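Local coordinates for tyrocidine synthase 2 (Brevibacillus parabrevis, PDB 6TA8), which belongs to the nonribosomal peptide synthetase family and is represented here by a condensation domain built of mixed beta sheets flanked by helices, at residues Y114-H119 with A124-L129; Y341-T346 with E464-K469; R219-W224 with P373-T378. All coordinates share one frame; numbering follows the deposited sequence.

Interaction 1: Y114-H119 with A124-L129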
loop_
_atom_site.group_PDB
_atom_site.type_symbol
_atom_site.label_atom_id
_atom_site.label_comp_id
_atom_site.label_asym_id
_atom_site.label_seq_id
_atom_site.Cartn_x
_atom_site.Cartn_y
_atom_site.Cartn_z
ATOM N N TYR A 114 21.136 -2.259 -19.007
ATOM C CA TYR A 114 21.475 -3.590 -19.492
ATOM C C TYR A 114 21.071 -3.714 -20.953
ATOM O O TYR A 114 19.966 -3.311 -21.331
ATOM C CB TYR A 114 20.789 -4.676 -18.657
ATOM C CG TYR A 114 21.191 -4.663 -17.200
ATOM C CD1 TYR A 114 22.330 -5.330 -16.769
ATOM C CD2 TYR A 114 20.434 -3.981 -16.257
ATOM C CE1 TYR A 114 22.703 -5.320 -15.439
ATOM C CE2 TYR A 114 20.798 -3.966 -14.925
ATOM C CZ TYR A 114 21.932 -4.636 -14.521
ATOM O OH TYR A 114 22.296 -4.620 -13.195
ATOM N N ASP A 115 21.965 -4.272 -21.763
ATOM C CA ASP A 115 21.744 -4.465 -23.195
ATOM C C ASP A 115 21.576 -5.963 -23.439
ATOM O O ASP A 115 22.538 -6.672 -23.742
ATOM C CB ASP A 115 22.902 -3.883 -24.007
ATOM C CG ASP A 115 22.721 -4.068 -25.503
ATOM O OD1 ASP A 115 21.570 -4.258 -25.949
ATOM O OD2 ASP A 115 23.734 -4.023 -26.234
ATOM N N LEU A 116 20.339 -6.443 -23.307
ATOM C CA LEU A 116 20.014 -7.852 -23.488
ATOM C C LEU A 116 19.356 -8.125 -24.837
ATOM O O LEU A 116 18.540 -9.046 -24.956
ATOM C CB LEU A 116 19.114 -8.337 -22.352
ATOM C CG LEU A 116 19.604 -8.083 -20.924
ATOM C CD1 LEU A 116 18.462 -8.233 -19.934
ATOM C CD2 LEU A 116 20.748 -9.021 -20.570
ATOM N N LYS A 117 19.699 -7.341 -25.862
ATOM C CA LYS A 117 19.078 -7.508 -27.172
ATOM C C LYS A 117 19.525 -8.783 -27.875
ATOM O O LYS A 117 18.845 -9.231 -28.805
ATOM C CB LYS A 117 19.377 -6.296 -28.055
ATOM C CG LYS A 117 18.870 -4.978 -27.496
ATOM C CD LYS A 117 19.142 -3.832 -28.456
ATOM C CE LYS A 117 19.210 -2.499 -27.727
ATOM N NZ LYS A 117 20.497 -2.327 -26.998
ATOM N N ASN A 118 20.645 -9.375 -27.460
ATOM C CA ASN A 118 21.164 -10.586 -28.080
ATOM C C ASN A 118 21.102 -11.801 -27.165
ATOM O O ASN A 118 21.480 -12.898 -27.590
ATOM C CB ASN A 118 22.612 -10.369 -28.536
ATOM C CG ASN A 118 22.711 -9.515 -29.785
ATOM O OD1 ASN A 118 21.722 -9.302 -30.487
ATOM N ND2 ASN A 118 23.911 -9.025 -30.072
ATOM N N HIS A 119 20.636 -11.640 -25.930
ATOM C CA HIS A 119 20.663 -12.731 -24.968
ATOM C C HIS A 119 19.597 -13.775 -25.301
ATOM O O HIS A 119 18.681 -13.548 -26.096
ATOM C CB HIS A 119 20.464 -12.195 -23.551
ATOM C CG HIS A 119 21.668 -11.497 -22.998
ATOM N ND1 HIS A 119 22.218 -10.382 -23.592
ATOM C CD2 HIS A 119 22.431 -11.759 -21.911
ATOM C CE1 HIS A 119 23.267 -9.985 -22.892
ATOM N NE2 HIS A 119 23.416 -10.804 -21.866
ATOM N N ALA A 124 14.349 -14.944 -17.416
ATOM C CA ALA A 124 15.188 -15.460 -16.340
ATOM C C ALA A 124 16.358 -14.533 -16.044
ATOM O O ALA A 124 16.823 -14.471 -14.899
ATOM C CB ALA A 124 15.696 -16.859 -16.690
ATOM N N ARG A 125 16.845 -13.808 -17.052
ATOM C CA ARG A 125 17.951 -12.882 -16.837
ATOM C C ARG A 125 17.468 -11.562 -16.245
ATOM O O ARG A 125 18.156 -10.966 -15.409
ATOM C CB ARG A 125 18.693 -12.643 -18.153
ATOM C CG ARG A 125 19.850 -11.661 -18.059
ATOM C CD ARG A 125 20.858 -12.081 -17.003
ATOM N NE ARG A 125 22.052 -11.241 -17.032
ATOM C CZ ARG A 125 23.006 -11.267 -16.107
ATOM N NH1 ARG A 125 22.909 -12.093 -15.075
ATOM N NH2 ARG A 125 24.059 -10.468 -16.215
ATOM N N ILE A 126 16.291 -11.093 -16.662
ATOM C CA ILE A 126 15.758 -9.848 -16.116
ATOM C C ILE A 126 15.323 -10.044 -14.669
ATOM O O ILE A 126 15.599 -9.203 -13.805
ATOM C CB ILE A 126 14.607 -9.328 -16.997
ATOM C CG1 ILE A 126 15.169 -8.649 -18.247
ATOM C CG2 ILE A 126 13.720 -8.365 -16.221
ATOM C CD1 ILE A 126 14.127 -8.321 -19.290
ATOM N N LEU A 127 14.648 -11.160 -14.376
ATOM C CA LEU A 127 14.220 -11.427 -13.006
ATOM C C LEU A 127 15.415 -11.578 -12.072
ATOM O O LEU A 127 15.373 -11.127 -10.920
ATOM C CB LEU A 127 13.346 -12.680 -12.966
ATOM C CG LEU A 127 12.979 -13.219 -11.581
ATOM C CD1 LEU A 127 12.138 -12.207 -10.815
ATOM C CD2 LEU A 127 12.255 -14.551 -11.694
ATOM N N GLU A 128 16.491 -12.207 -12.551
ATOM C CA GLU A 128 17.682 -12.373 -11.724
ATOM C C GLU A 128 18.346 -11.033 -11.436
ATOM O O GLU A 128 18.769 -10.773 -10.303
ATOM C CB GLU A 128 18.663 -13.326 -12.405
ATOM C CG GLU A 128 19.812 -13.779 -11.519
ATOM C CD GLU A 128 20.679 -14.833 -12.183
ATOM O OE1 GLU A 128 20.574 -15.002 -13.417
ATOM O OE2 GLU A 128 21.465 -15.492 -11.470
ATOM N N LEU A 129 18.448 -10.167 -12.448
ATOM C CA LEU A 129 19.024 -8.844 -12.231
ATOM C C LEU A 129 18.094 -7.953 -11.419
ATOM O O LEU A 129 18.564 -7.083 -10.676
ATOM C CB LEU A 129 19.348 -8.185 -13.571
ATOM C CG LEU A 129 20.533 -8.757 -14.350
ATOM C CD1 LEU A 129 20.520 -8.254 -15.783
ATOM C CD2 LEU A 129 21.845 -8.403 -13.668
#
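Tyr114 and Leu116 pack against Arg125, Ile126 and Leu129 in a buried, mainly apolar strand-to-helix contact. It lies in the beta-alpha-beta unit of strand 110-115, helix 122-134 and strand 145-152, where a short loop turns the chain from the first strand onto the helix. No hydrogen bond crosses between the two segments. The leading feature is a CH-pi contact: Leu129 CD1 sits over one face of the Tyr114 ring, 3.8 Å from its centroid and displaced toward the CD1 side, with 3.6 Å to Tyr114 CD1. The other methyl of the fork, Leu129 CD2, follows the ring outward and lies 3.8 Å from Tyr114 OH. A branched leucine suits this place because its two methyls can span the ring from its inner part to its hydroxyl. Leu116 forms the second half of the contact. Its CD1 meets Ile126 CG1 at 3.7 Å, whereas CD2 reaches Arg125 CG at 3.8 Å and also sits over the centre of the His119 ring. Arg125 crosses Leu116 at about a right angle. Its CG lies anti to the backbone N (chi1 178°), and a bend at chi2 (56°) swings the guanidinium toward Leu129, whose CD1 lies over one face, with Leu116 CD2 near its edge. Strand 145-152 extends the apolar layer: Phe150 meets the Tyr114 ring with nearly parallel planes and touches Ile126 and Leu129. The cohesion between the segments is therefore dispersive. Its polar cost falls on Arg125 NE, which the contact buries without a partner in the model. His119 NE2 lies 5.0 Å from Arg125 NE, and the arginine's positive charge would, if anything, disfavour protonation of the imidazole.

Interaction 2: Y341-T346 with E464-K469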
loop_
_atom_site.group_PDB
_atom_site.type_symbol
_atom_site.label_atom_id
_atom_site.label_comp_id
_atom_site.label_asym_id
_atom_site.label_seq_id
_atom_site.Cartn_x
_atom_site.Cartn_y
_atom_site.Cartn_z
ATOM N N TYR A 341 -29.552 -7.048 5.123
ATOM C CA TYR A 341 -29.181 -6.624 6.469
ATOM C C TYR A 341 -27.677 -6.722 6.692
ATOM O O TYR A 341 -27.123 -5.972 7.502
ATOM C CB TYR A 341 -29.940 -7.460 7.502
ATOM C CG TYR A 341 -29.421 -7.347 8.919
ATOM C CD1 TYR A 341 -29.697 -6.229 9.695
ATOM C CD2 TYR A 341 -28.668 -8.368 9.485
ATOM C CE1 TYR A 341 -29.229 -6.126 10.991
ATOM C CE2 TYR A 341 -28.196 -8.274 10.780
ATOM C CZ TYR A 341 -28.480 -7.152 11.529
ATOM O OH TYR A 341 -28.012 -7.054 12.819
ATOM N N GLN A 342 -27.000 -7.624 5.975
ATOM C CA GLN A 342 -25.558 -7.776 6.143
ATOM C C GLN A 342 -24.802 -6.607 5.525
ATOM O O GLN A 342 -23.868 -6.072 6.135
ATOM C CB GLN A 342 -25.095 -9.095 5.527
ATOM C CG GLN A 342 -23.672 -9.484 5.890
ATOM C CD GLN A 342 -23.555 -9.997 7.310
ATOM O OE1 GLN A 342 -24.480 -10.613 7.836
ATOM N NE2 GLN A 342 -22.412 -9.748 7.939
ATOM N N ILE A 343 -25.184 -6.200 4.312
ATOM C CA ILE A 343 -24.510 -5.082 3.656
ATOM C C ILE A 343 -24.761 -3.785 4.416
ATOM O O ILE A 343 -23.839 -2.992 4.634
ATOM C CB ILE A 343 -24.956 -4.976 2.187
ATOM C CG1 ILE A 343 -24.668 -6.285 1.449
ATOM C CG2 ILE A 343 -24.252 -3.816 1.497
ATOM C CD1 ILE A 343 -25.237 -6.332 0.050
ATOM N N LYS A 344 -26.007 -3.546 4.834
ATOM C CA LYS A 344 -26.297 -2.354 5.625
ATOM C C LYS A 344 -25.573 -2.383 6.966
ATOM O O LYS A 344 -25.220 -1.325 7.500
ATOM C CB LYS A 344 -27.801 -2.214 5.842
ATOM C CG LYS A 344 -28.617 -2.158 4.561
ATOM C CD LYS A 344 -30.099 -2.039 4.870
ATOM C CE LYS A 344 -30.907 -1.809 3.607
ATOM N NZ LYS A 344 -32.205 -1.143 3.894
ATOM N N GLN A 345 -25.343 -3.574 7.521
ATOM C CA GLN A 345 -24.605 -3.678 8.777
ATOM C C GLN A 345 -23.164 -3.219 8.600
ATOM O O GLN A 345 -22.642 -2.445 9.409
ATOM C CB GLN A 345 -24.656 -5.116 9.290
ATOM C CG GLN A 345 -23.583 -5.457 10.306
ATOM C CD GLN A 345 -24.055 -5.265 11.729
ATOM O OE1 GLN A 345 -25.256 -5.270 12.002
ATOM N NE2 GLN A 345 -23.112 -5.099 12.648
ATOM N N THR A 346 -22.505 -3.683 7.535
ATOM C CA THR A 346 -21.111 -3.316 7.308
ATOM C C THR A 346 -20.990 -1.887 6.793
ATOM O O THR A 346 -20.078 -1.154 7.195
ATOM C CB THR A 346 -20.470 -4.304 6.332
ATOM O OG1 THR A 346 -20.374 -5.591 6.954
ATOM C CG2 THR A 346 -19.077 -3.840 5.923
ATOM N N GLU A 464 -25.110 -10.040 -8.010
ATOM C CA GLU A 464 -26.359 -10.546 -8.563
ATOM C C GLU A 464 -27.554 -10.236 -7.672
ATOM O O GLU A 464 -28.688 -10.207 -8.165
ATOM C CB GLU A 464 -26.257 -12.054 -8.801
ATOM C CG GLU A 464 -25.228 -12.438 -9.854
ATOM C CD GLU A 464 -24.947 -13.927 -9.883
ATOM O OE1 GLU A 464 -25.899 -14.718 -9.722
ATOM O OE2 GLU A 464 -23.770 -14.307 -10.066
ATOM N N HIS A 465 -27.329 -10.006 -6.378
ATOM C CA HIS A 465 -28.410 -9.575 -5.500
ATOM C C HIS A 465 -28.638 -8.072 -5.599
ATOM O O HIS A 465 -29.785 -7.612 -5.581
ATOM C CB HIS A 465 -28.109 -9.975 -4.054
ATOM C CG HIS A 465 -28.753 -9.089 -3.034
ATOM N ND1 HIS A 465 -30.107 -9.110 -2.781
ATOM C CD2 HIS A 465 -28.229 -8.157 -2.204
ATOM C CE1 HIS A 465 -30.390 -8.228 -1.838
ATOM N NE2 HIS A 465 -29.268 -7.637 -1.470
ATOM N N CYS A 466 -27.559 -7.294 -5.712
ATOM C CA CYS A 466 -27.677 -5.845 -5.821
ATOM C C CYS A 466 -28.139 -5.394 -7.200
ATOM O O CYS A 466 -28.631 -4.268 -7.335
ATOM C CB CYS A 466 -26.341 -5.179 -5.484
ATOM S SG CYS A 466 -25.852 -5.326 -3.750
ATOM N N MET A 467 -27.987 -6.236 -8.224
ATOM C CA MET A 467 -28.491 -5.900 -9.549
ATOM C C MET A 467 -29.973 -6.205 -9.701
ATOM O O MET A 467 -30.621 -5.638 -10.588
ATOM C CB MET A 467 -27.700 -6.648 -10.625
ATOM C CG MET A 467 -26.572 -5.835 -11.238
ATOM S SD MET A 467 -25.551 -6.805 -12.360
ATOM C CE MET A 467 -26.810 -7.624 -13.336
ATOM N N ALA A 468 -30.520 -7.085 -8.863
ATOM C CA ALA A 468 -31.951 -7.362 -8.901
ATOM C C ALA A 468 -32.757 -6.285 -8.188
ATOM O O ALA A 468 -33.916 -6.047 -8.546
ATOM C CB ALA A 468 -32.239 -8.731 -8.284
ATOM N N LYS A 469 -32.170 -5.630 -7.190
ATOM C CA LYS A 469 -32.856 -4.578 -6.448
ATOM C C LYS A 469 -33.175 -3.387 -7.344
ATOM O O LYS A 469 -34.329 -2.974 -7.453
ATOM C CB LYS A 469 -32.012 -4.123 -5.254
ATOM C CG LYS A 469 -31.535 -5.253 -4.352
ATOM C CD LYS A 469 -32.700 -6.032 -3.756
ATOM C CE LYS A 469 -33.636 -5.129 -2.967
ATOM N NZ LYS A 469 -32.906 -4.292 -1.976
#
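Ile343 reaches from helix 339-351 to His465 and Cys466 of helix 445-466, and a single methyl carries the whole contact. The apolar part comes first. With CG1 anti to the carbonyl carbon (chi1 -58°) and the chain extended beyond it (chi2 172°), CD1 is carried away from its own helix; it meets Cys466 SG at 4.0 Å. A long, slender tip suits this place, because the CA atoms of Ile343 and Cys466 are 10.0 Å apart. The same CD1 lies at the edge of the imidazole, near its plane, 4.2 Å from His465 CD2. Thr283 of helix 277-293 also touches Ile343, and Val269 and Tyr273 touch Cys466.

The polar part begins at the next ring atom: His465 NE2, bonded to CD2, is hydrogen-bonded to Tyr273 OH, which helps to fix the turn of the imidazole while CD2 faces the isoleucine.

Of the charged groups, Lys344 NZ and Lys469 NZ stand 6.7 Å apart, and both side chains pack on Tyr273. Chemically this is a light, dispersive touch between two helices, with the polar bonding of the histidine supplied by a third element, helix 270-273.

Interaction 3: R219-W224 with P373-T378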
loop_
_atom_site.group_PDB
_atom_site.type_symbol
_atom_site.label_atom_id
_atom_site.label_comp_id
_atom_site.label_asym_id
_atom_site.label_seq_id
_atom_site.Cartn_x
_atom_site.Cartn_y
_atom_site.Cartn_z
ATOM N N ARG A 219 -11.644 13.597 20.813
ATOM C CA ARG A 219 -13.053 13.231 20.758
ATOM C C ARG A 219 -13.280 11.842 20.174
ATOM O O ARG A 219 -14.419 11.362 20.187
ATOM C CB ARG A 219 -13.828 14.268 19.941
ATOM C CG ARG A 219 -13.720 15.684 20.488
ATOM C CD ARG A 219 -14.693 16.627 19.800
ATOM N NE ARG A 219 -14.020 17.549 18.891
ATOM C CZ ARG A 219 -14.310 17.672 17.600
ATOM N NH1 ARG A 219 -15.266 16.928 17.059
ATOM N NH2 ARG A 219 -13.647 18.541 16.848
ATOM N N GLU A 220 -12.231 11.191 19.671
ATOM C CA GLU A 220 -12.330 9.847 19.118
ATOM C C GLU A 220 -12.071 8.755 20.145
ATOM O O GLU A 220 -12.383 7.590 19.875
ATOM C CB GLU A 220 -11.336 9.671 17.964
ATOM C CG GLU A 220 -11.653 10.459 16.709
ATOM C CD GLU A 220 -10.678 10.153 15.586
ATOM O OE1 GLU A 220 -10.162 11.105 14.963
ATOM O OE2 GLU A 220 -10.423 8.958 15.334
ATOM N N VAL A 221 -11.508 9.098 21.308
ATOM C CA VAL A 221 -11.064 8.082 22.259
ATOM C C VAL A 221 -12.232 7.222 22.721
ATOM O O VAL A 221 -12.091 6.006 22.903
ATOM C CB VAL A 221 -10.342 8.745 23.449
ATOM C CG1 VAL A 221 -9.815 7.689 24.407
ATOM C CG2 VAL A 221 -9.211 9.633 22.953
ATOM N N ALA A 222 -13.405 7.833 22.912
ATOM C CA ALA A 222 -14.566 7.071 23.361
ATOM C C ALA A 222 -14.971 6.008 22.348
ATOM O O ALA A 222 -15.435 4.929 22.735
ATOM C CB ALA A 222 -15.738 8.013 23.639
ATOM N N TYR A 223 -14.801 6.286 21.055
ATOM C CA TYR A 223 -15.160 5.304 20.037
ATOM C C TYR A 223 -14.176 4.141 20.022
ATOM O O TYR A 223 -14.578 2.973 20.063
ATOM C CB TYR A 223 -15.227 5.966 18.661
ATOM C CG TYR A 223 -15.293 4.968 17.528
ATOM C CD1 TYR A 223 -16.477 4.311 17.229
ATOM C CD2 TYR A 223 -14.169 4.676 16.765
ATOM C CE1 TYR A 223 -16.544 3.394 16.200
ATOM C CE2 TYR A 223 -14.226 3.759 15.733
ATOM C CZ TYR A 223 -15.418 3.122 15.455
ATOM O OH TYR A 223 -15.485 2.208 14.431
ATOM N N TRP A 224 -12.876 4.443 19.953
ATOM C CA TRP A 224 -11.873 3.384 19.912
ATOM C C TRP A 224 -11.843 2.586 21.209
ATOM O O TRP A 224 -11.558 1.383 21.187
ATOM C CB TRP A 224 -10.493 3.973 19.619
ATOM C CG TRP A 224 -10.407 4.703 18.312
ATOM C CD1 TRP A 224 -10.225 6.043 18.134
ATOM C CD2 TRP A 224 -10.494 4.132 17.000
ATOM N NE1 TRP A 224 -10.194 6.343 16.793
ATOM C CE2 TRP A 224 -10.357 5.188 16.076
ATOM C CE3 TRP A 224 -10.675 2.833 16.516
ATOM C CZ2 TRP A 224 -10.396 4.985 14.698
ATOM C CZ3 TRP A 224 -10.712 2.633 15.147
ATOM C CH2 TRP A 224 -10.574 3.703 14.255
ATOM N N PRO A 373 -10.131 8.350 28.910
ATOM C CA PRO A 373 -10.492 6.930 28.911
ATOM C C PRO A 373 -9.271 6.078 28.621
ATOM O O PRO A 373 -8.604 6.269 27.593
ATOM C CB PRO A 373 -11.533 6.820 27.783
ATOM C CG PRO A 373 -11.880 8.238 27.412
ATOM C CD PRO A 373 -10.650 9.023 27.707
ATOM N N PRO A 374 -8.934 5.138 29.509
ATOM C CA PRO A 374 -7.708 4.347 29.319
ATOM C C PRO A 374 -7.725 3.508 28.050
ATOM O O PRO A 374 -8.205 2.371 28.053
ATOM C CB PRO A 374 -7.662 3.462 30.573
ATOM C CG PRO A 374 -8.519 4.169 31.576
ATOM C CD PRO A 374 -9.606 4.822 30.780
ATOM N N LEU A 375 -7.203 4.064 26.959
ATOM C CA LEU A 375 -7.066 3.324 25.712
ATOM C C LEU A 375 -5.807 2.468 25.780
ATOM O O LEU A 375 -4.708 2.988 26.005
ATOM C CB LEU A 375 -7.012 4.283 24.524
ATOM C CG LEU A 375 -7.668 3.827 23.217
ATOM C CD1 LEU A 375 -7.623 4.938 22.180
ATOM C CD2 LEU A 375 -7.009 2.570 22.678
ATOM N N ALA A 376 -5.964 1.160 25.584
ATOM C CA ALA A 376 -4.857 0.224 25.703
ATOM C C ALA A 376 -4.398 -0.359 24.374
ATOM O O ALA A 376 -3.326 -0.976 24.332
ATOM C CB ALA A 376 -5.232 -0.924 26.653
ATOM N N PHE A 377 -5.164 -0.177 23.299
ATOM C CA PHE A 377 -4.836 -0.716 21.979
ATOM C C PHE A 377 -4.590 -2.222 22.055
ATOM O O PHE A 377 -3.482 -2.711 21.838
ATOM C CB PHE A 377 -3.625 0.004 21.376
ATOM C CG PHE A 377 -3.709 1.500 21.447
ATOM C CD1 PHE A 377 -4.360 2.218 20.459
ATOM C CD2 PHE A 377 -3.133 2.189 22.501
ATOM C CE1 PHE A 377 -4.438 3.595 20.522
ATOM C CE2 PHE A 377 -3.207 3.566 22.571
ATOM C CZ PHE A 377 -3.863 4.270 21.580
ATOM N N THR A 378 -5.655 -2.959 22.375
ATOM C CA THR A 378 -5.561 -4.395 22.605
ATOM C C THR A 378 -5.919 -5.232 21.385
ATOM O O THR A 378 -5.658 -6.441 21.389
ATOM C CB THR A 378 -6.465 -4.806 23.775
ATOM O OG1 THR A 378 -7.828 -4.492 23.464
ATOM C CG2 THR A 378 -6.058 -4.079 25.045
#
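Val221 and Trp224, three residues apart on helix 221-229, turn their first carbons toward Pro373 and Leu375 of a loop. The tryptophan shows best how the two sides divide the work. Its CB makes the contact with the loop, 4.0 Å from Leu375 CD1. From there CG lies anti to the carbonyl carbon (chi1 -60°), and the indole leads away from the loop into a buried setting. Tyr223 CD2 stands 3.7 Å above the indole plane, over its centre. At the ring edge the pyrrole nitrogen NE1 donates a hydrogen bond of 3.0 Å to Glu220 OE2, fairly straight at 161°, which meets the carboxylate on its anti side and somewhat out of its plane. This bond satisfies the one polar atom of the indole and limits its rotation. The indole also meets Tyr360 edge-to-face and touches Leu363, both of helix 359-365.

Val221 supplies the other grip. Its CG1 rests on the pyrrolidine of Pro373, 3.7 Å from both CD and CG, and a compact branched residue fits well against that rigid ring. The same methyl is 4.2 Å from Leu375 CD1, so this leucine methyl reaches both helix residues. The second methyl, Leu375 CD2, covers the centre of the Phe377 ring, and Glu228 further along the helix touches both Leu375 and Phe377.

The contact is plain apolar packing of a loop on a helix, with no hydrogen bond between the two segments: in the condensation domain, part of the connection between helix 359-365 and strand 383-390 lies against the start of helix 221-229.

In the fold
Interaction 1 stands apart: its centre lies 50 Å from that of interaction 2 and 53 Å from that of interaction 3, the latter across the chain's centre. Its strand 110-115 is an outermost strand of the five-stranded mixed sheet, and its helix 122-134 is the crossover to strand 145-152. Interactions 2 and 3 have centres 31 Å apart and nearest atoms about 9 Å apart. Their segments alternate along the chain, 219-224, 341-346, 373-378 and 464-469, all after interaction 1 has closed. The separation is consistent with the two-lobed build of condensation domains: interaction 1 is a local contact within one lobe, whereas interactions 2 and 3 join distant parts of the chain, probably within the other.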